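Local coordinates for alcohol dehydrogenase, zinc-containing (Thermotoga maritima, PDB 1VJ0), which probably acts as a zinc-dependent oxidoreductase of the medium-chain alcohol dehydrogenase family, carrying two bound zinc ions in each subunit, at residues G79-V84 and P100-W106; Y133-R137 and I153-T159. All blocks are in the same frame, centred on the assembly; numbering follows the deposited sequence.

Contact 1. Residues G79-V84 and P100-W106; sequences GAGRVV and PGDLIVW
Build 79-84 as an extended strand and lay 100-106 against it, a loop through Asp102 and then strand 103-106, antiparallel, its axis 4.7 Å from that of 79-84 at closest approach and at 133°. Pro100 starts the second segment beside Val84, its CB 3.5 Å from Val84 O. Gly101 takes a positive phi (100°), where a CB would jam against the preceding carbonyl; its N donates to Val83 O (2.7 Å), and a water joins its O (2.6 Å) to Arg82 NE (2.8 Å), while Arg82 NH1 reaches out to Glu48. Asp102 O accepts from Val83 N (2.8 Å); its carboxylate turns to Lys99. Leu103 sits opposite Arg82 in a non-hydrogen-bonded pair, CA to CA 4.5 Å. Ile104 and Gly81 form the hydrogen-bonded pair: Ile104 N to Gly81 O 2.8 Å, Gly81 N to Ile104 O 3.0 Å. Val105 CG1 packs on Ala80 CB at 3.6 Å. Trp106, chi1 p and chi2 93°, swings its indole back toward the first strand, with Gly79 C over one ring face (3.6 Å from CH2) and Gly81 N at the ring edge (3.7 Å from CZ3); a CB on Gly79 would collide with CZ2. With its first strand leaving the zinc ligands His77 and Glu78, this is a twisted antiparallel strand pair of the GroES-like domain of medium-chain dehydrogenases.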
loop_
_atom_site.group_PDB
_atom_site.type_symbol
_atom_site.label_atom_id
_atom_site.label_comp_id
_atom_site.label_asym_id
_atom_site.label_seq_id
_atom_site.Cartn_x
_atom_site.Cartn_y
_atom_site.Cartn_z
ATOM N N GLY A 79 25.695 12.236 15.439
ATOM C CA GLY A 79 26.763 13.097 15.027
ATOM C C GLY A 79 26.586 13.897 13.743
ATOM O O GLY A 79 25.850 13.512 12.825
ATOM N N ALA A 80 27.232 15.049 13.718
ATOM C CA ALA A 80 27.387 15.847 12.494
ATOM C C ALA A 80 28.779 16.373 12.506
ATOM O O ALA A 80 29.341 16.645 13.570
ATOM C CB ALA A 80 26.394 16.975 12.451
ATOM N N GLY A 81 29.371 16.512 11.334
ATOM C CA GLY A 81 30.705 17.076 11.271
ATOM C C GLY A 81 31.197 17.489 9.878
ATOM O O GLY A 81 30.426 17.720 8.951
ATOM N N ARG A 82 32.502 17.603 9.785
ATOM C CA ARG A 82 33.184 18.133 8.656
ATOM C C ARG A 82 34.190 17.131 8.144
ATOM O O ARG A 82 34.995 16.584 8.920
ATOM C CB ARG A 82 33.901 19.414 9.065
ATOM C CG ARG A 82 34.600 20.106 7.923
ATOM C CD ARG A 82 35.459 21.287 8.321
ATOM N NE ARG A 82 34.647 22.426 8.778
ATOM C CZ ARG A 82 34.685 22.957 10.008
ATOM N NH1 ARG A 82 35.505 22.492 10.955
ATOM N NH2 ARG A 82 33.888 23.993 10.297
ATOM N N VAL A 83 34.175 16.935 6.833
ATOM C CA VAL A 83 35.087 15.986 6.179
ATOM C C VAL A 83 36.519 16.491 6.312
ATOM O O VAL A 83 36.836 17.635 5.957
ATOM C CB VAL A 83 34.697 15.737 4.674
ATOM C CG1 VAL A 83 35.686 14.835 4.012
ATOM C CG2 VAL A 83 33.345 15.112 4.589
ATOM N N VAL A 84 37.402 15.630 6.810
ATOM C CA VAL A 84 38.819 15.931 6.863
ATOM C C VAL A 84 39.494 15.268 5.676
ATOM O O VAL A 84 40.213 15.914 4.942
ATOM C CB VAL A 84 39.489 15.474 8.210
ATOM C CG1 VAL A 84 41.007 15.765 8.223
ATOM C CG2 VAL A 84 38.813 16.139 9.387
ATOM N N PRO A 100 37.311 17.445 1.376
ATOM C CA PRO A 100 37.698 18.015 2.681
ATOM C C PRO A 100 36.985 19.346 2.893
ATOM O O PRO A 100 36.901 20.150 1.979
ATOM C CB PRO A 100 39.220 18.215 2.560
ATOM C CG PRO A 100 39.644 17.214 1.509
ATOM C CD PRO A 100 38.477 17.082 0.558
ATOM N N GLY A 101 36.422 19.554 4.060
ATOM C CA GLY A 101 35.675 20.791 4.297
ATOM C C GLY A 101 34.160 20.649 4.180
ATOM O O GLY A 101 33.426 21.513 4.696
ATOM N N ASP A 102 33.660 19.624 3.474
ATOM C CA ASP A 102 32.218 19.393 3.417
ATOM C C ASP A 102 31.612 19.131 4.790
ATOM O O ASP A 102 32.200 18.422 5.608
ATOM C CB ASP A 102 31.860 18.206 2.523
ATOM C CG ASP A 102 32.074 18.495 1.040
ATOM O OD1 ASP A 102 32.194 19.667 0.641
ATOM O OD2 ASP A 102 32.152 17.590 0.192
ATOM N N LEU A 103 30.409 19.661 5.013
ATOM C CA LEU A 103 29.631 19.350 6.222
ATOM C C LEU A 103 28.763 18.194 5.871
ATOM O O LEU A 103 28.193 18.146 4.769
ATOM C CB LEU A 103 28.797 20.544 6.692
ATOM C CG LEU A 103 29.595 21.820 6.996
ATOM C CD1 LEU A 103 28.688 22.978 7.302
ATOM C CD2 LEU A 103 30.571 21.618 8.145
ATOM N N ILE A 104 28.679 17.240 6.791
ATOM C CA ILE A 104 27.882 16.050 6.597
ATOM C C ILE A 104 27.149 15.599 7.835
ATOM O O ILE A 104 27.533 15.905 8.977
ATOM C CB ILE A 104 28.775 14.881 6.058
ATOM C CG1 ILE A 104 29.834 14.440 7.087
ATOM C CG2 ILE A 104 29.390 15.293 4.760
ATOM C CD1 ILE A 104 30.499 13.066 6.739
ATOM N N VAL A 105 26.081 14.851 7.590
ATOM C CA VAL A 105 25.502 13.990 8.575
ATOM C C VAL A 105 25.414 12.587 7.949
ATOM O O VAL A 105 25.627 12.411 6.742
ATOM C CB VAL A 105 24.123 14.465 9.070
ATOM C CG1 VAL A 105 24.267 15.743 9.809
ATOM C CG2 VAL A 105 23.125 14.640 7.901
ATOM N N TRP A 106 25.168 11.585 8.790
ATOM C CA TRP A 106 25.217 10.224 8.340
ATOM C C TRP A 106 24.312 9.332 9.147
ATOM O O TRP A 106 23.955 9.611 10.311
ATOM C CB TRP A 106 26.665 9.668 8.385
ATOM C CG TRP A 106 27.295 9.705 9.747
ATOM C CD1 TRP A 106 27.294 8.695 10.674
ATOM C CD2 TRP A 106 28.027 10.791 10.355
ATOM N NE1 TRP A 106 27.960 9.089 11.803
ATOM C CE2 TRP A 106 28.411 10.370 11.644
ATOM C CE3 TRP A 106 28.381 12.068 9.944
ATOM C CZ2 TRP A 106 29.135 11.180 12.516
ATOM C CZ3 TRP A 106 29.091 12.885 10.818
ATOM C CH2 TRP A 106 29.462 12.431 12.094
HETATM O O HOH W 1 25.071 10.292 12.889
HETATM O O HOH W 2 33.865 23.508 6.364
#

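Contact 2. Residues Y133-R137 and I153-T159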
loop_
_atom_site.group_PDB
_atom_site.type_symbol
_atom_site.label_atom_id
_atom_site.label_comp_id
_atom_site.label_asym_id
_atom_site.label_seq_id
_atom_site.Cartn_x
_atom_site.Cartn_y
_atom_site.Cartn_z
ATOM N N TYR A 133 27.732 2.936 15.085
ATOM C CA TYR A 133 28.672 3.844 15.753
ATOM C C TYR A 133 28.210 4.120 17.160
ATOM O O TYR A 133 27.021 4.323 17.404
ATOM C CB TYR A 133 28.856 5.178 14.982
ATOM C CG TYR A 133 29.411 4.961 13.579
ATOM C CD1 TYR A 133 30.713 4.529 13.384
ATOM C CD2 TYR A 133 28.600 5.130 12.461
ATOM C CE1 TYR A 133 31.220 4.246 12.101
ATOM C CE2 TYR A 133 29.116 4.915 11.184
ATOM C CZ TYR A 133 30.412 4.467 11.001
ATOM O OH TYR A 133 30.889 4.235 9.739
ATOM N N GLY A 134 29.149 4.004 18.087
ATOM C CA GLY A 134 28.923 4.349 19.485
ATOM C C GLY A 134 28.072 3.375 20.287
ATOM O O GLY A 134 27.789 3.661 21.462
ATOM N N ILE A 135 27.675 2.236 19.686
ATOM C CA ILE A 135 26.833 1.213 20.345
ATOM C C ILE A 135 27.500 -0.181 20.361
ATOM O O ILE A 135 27.775 -0.738 21.439
ATOM C CB ILE A 135 25.400 1.187 19.727
ATOM C CG1 ILE A 135 24.772 2.586 19.835
ATOM C CG2 ILE A 135 24.502 0.141 20.428
ATOM C CD1 ILE A 135 23.286 2.624 19.661
ATOM N N ASN A 136 27.787 -0.747 19.193
ATOM C CA ASN A 136 28.359 -2.111 19.160
ATOM C C ASN A 136 29.700 -2.160 18.438
ATOM O O ASN A 136 30.154 -3.205 18.023
ATOM C CB ASN A 136 27.350 -3.140 18.588
ATOM C CG ASN A 136 26.947 -2.890 17.130
ATOM O OD1 ASN A 136 27.502 -2.042 16.416
ATOM N ND2 ASN A 136 25.954 -3.679 16.672
ATOM N N ARG A 137 30.326 -0.999 18.315
ATOM C CA ARG A 137 31.620 -0.823 17.694
ATOM C C ARG A 137 32.586 -0.263 18.725
ATOM O O ARG A 137 32.552 0.926 19.018
ATOM C CB ARG A 137 31.475 0.160 16.544
ATOM C CG ARG A 137 30.550 -0.326 15.478
ATOM C CD ARG A 137 30.632 0.471 14.213
ATOM N NE ARG A 137 31.854 0.082 13.550
ATOM C CZ ARG A 137 32.131 0.331 12.304
ATOM N NH1 ARG A 137 31.227 0.908 11.544
ATOM N NH2 ARG A 137 33.290 -0.080 11.799
ATOM N N ILE A 153 35.710 11.080 14.046
ATOM C CA ILE A 153 35.231 9.720 13.843
ATOM C C ILE A 153 35.703 9.249 12.463
ATOM O O ILE A 153 35.853 10.056 11.532
ATOM C CB ILE A 153 33.669 9.657 13.969
ATOM C CG1 ILE A 153 33.163 8.208 13.989
ATOM C CG2 ILE A 153 33.015 10.449 12.823
ATOM C CD1 ILE A 153 31.707 8.110 14.398
ATOM N N VAL A 154 36.001 7.956 12.349
ATOM C CA VAL A 154 36.303 7.350 11.071
ATOM C C VAL A 154 35.064 6.607 10.587
ATOM O O VAL A 154 34.594 5.682 11.254
ATOM C CB VAL A 154 37.463 6.349 11.184
ATOM C CG1 VAL A 154 37.729 5.673 9.836
ATOM C CG2 VAL A 154 38.727 7.066 11.715
ATOM N N LEU A 155 34.518 7.021 9.449
ATOM C CA LEU A 155 33.309 6.411 8.884
ATOM C C LEU A 155 33.745 5.415 7.801
ATOM O O LEU A 155 34.591 5.721 6.950
ATOM C CB LEU A 155 32.388 7.490 8.270
ATOM C CG LEU A 155 31.869 8.627 9.128
ATOM C CD1 LEU A 155 30.908 9.415 8.285
ATOM C CD2 LEU A 155 31.166 8.135 10.358
ATOM N N ASP A 156 33.210 4.205 7.856
ATOM C CA ASP A 156 33.454 3.190 6.829
ATOM C C ASP A 156 32.870 3.628 5.476
ATOM O O ASP A 156 31.921 4.373 5.444
ATOM C CB ASP A 156 32.736 1.897 7.186
ATOM C CG ASP A 156 33.412 1.082 8.281
ATOM O OD1 ASP A 156 34.638 0.852 8.255
ATOM O OD2 ASP A 156 32.743 0.586 9.209
ATOM N N PRO A 157 33.369 3.078 4.365
ATOM C CA PRO A 157 32.862 3.433 3.029
ATOM C C PRO A 157 31.400 3.112 2.864
ATOM O O PRO A 157 30.705 3.760 2.098
ATOM C CB PRO A 157 33.756 2.610 2.070
ATOM C CG PRO A 157 34.391 1.527 2.906
ATOM C CD PRO A 157 34.481 2.117 4.290
ATOM N N GLU A 158 30.916 2.130 3.605
ATOM C CA GLU A 158 29.529 1.692 3.500
ATOM C C GLU A 158 28.547 2.646 4.181
ATOM O O GLU A 158 27.339 2.484 4.039
ATOM C CB GLU A 158 29.376 0.307 4.127
ATOM C CG GLU A 158 30.121 -0.762 3.378
ATOM C CD GLU A 158 31.551 -0.927 3.818
ATOM O OE1 GLU A 158 31.994 -0.229 4.736
ATOM O OE2 GLU A 158 32.233 -1.771 3.218
ATOM N N THR A 159 29.046 3.586 4.977
ATOM C CA THR A 159 28.184 4.552 5.607
ATOM C C THR A 159 27.356 5.397 4.591
ATOM O O THR A 159 27.889 5.992 3.614
ATOM C CB THR A 159 29.023 5.560 6.424
ATOM O OG1 THR A 159 29.915 4.880 7.315
ATOM C CG2 THR A 159 28.120 6.437 7.289
#
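In the GroES-like domain, the irregular segment 133-137 is anchored by two side chains to the end of strand 152-155 and to the type I turn that follows it, Asp156 to Thr159. Backbones stay well apart, with the nearest CA atoms, those of Tyr133 and Leu155, 8.7 Å from each other, so the long side chains bridge the gap. Tyr133 does most of this. Its ring slides in with CD1 3.9 Å from Ile153 CD1, and Leu155 CD2 sits over one ring face, 4.1 Å from the centroid and 24° off the normal, a CH-pi contact. At the ring's far end the hydroxyl is used twice: Tyr133 OH donates to Thr159 OG1 (2.7 Å) and accepts from Asp156 N (3.0 Å). Thr159 OG1 in turn donates to Asp156 O (2.8 Å), the same carbonyl that takes Thr159 N (3.0 Å) to close the turn. The phenol is thus plugged into the turn's own hydrogen bonding. Gly134, at positive phi (74°), begins the bend that carries the chain away from the strand; Ile135 turns to His77, a ligand of one zinc, and Asn136 braces its own loop through Val132 N and Arg130 O. Arg137 then reaches back as the second anchor. Its guanidinium meets Asp156 edge-on, near its own plane, in a salt bridge that closes on a single carboxylate oxygen: NH1 lies 2.8 Å and NH2 2.7 Å from Asp156 OD2.

Coming from the N terminus, the chain runs through 79-84, loops out through fifteen residues and returns at 100-106, closing contact 1. Only then does it pass the four-cysteine zinc site (Cys112, Cys115, Cys118, Cys127) to 133-137, and a second excursion of fifteen residues ends at 153-159, closing contact 2. The two loops therefore follow in series, neither enclosing the other. Strand 45-54 pairs with both 78-86 and 152-155, so both contacts reach one sheet, contact 2 by tying the loop 133-137 to it, and their side chains meet: Trp106 NE1 is 3.6 Å from Leu155 CD2, Trp106 CB 3.7 Å from Thr159 CG2, and Ile104 CD1 4.0 Å from Leu155 CD1.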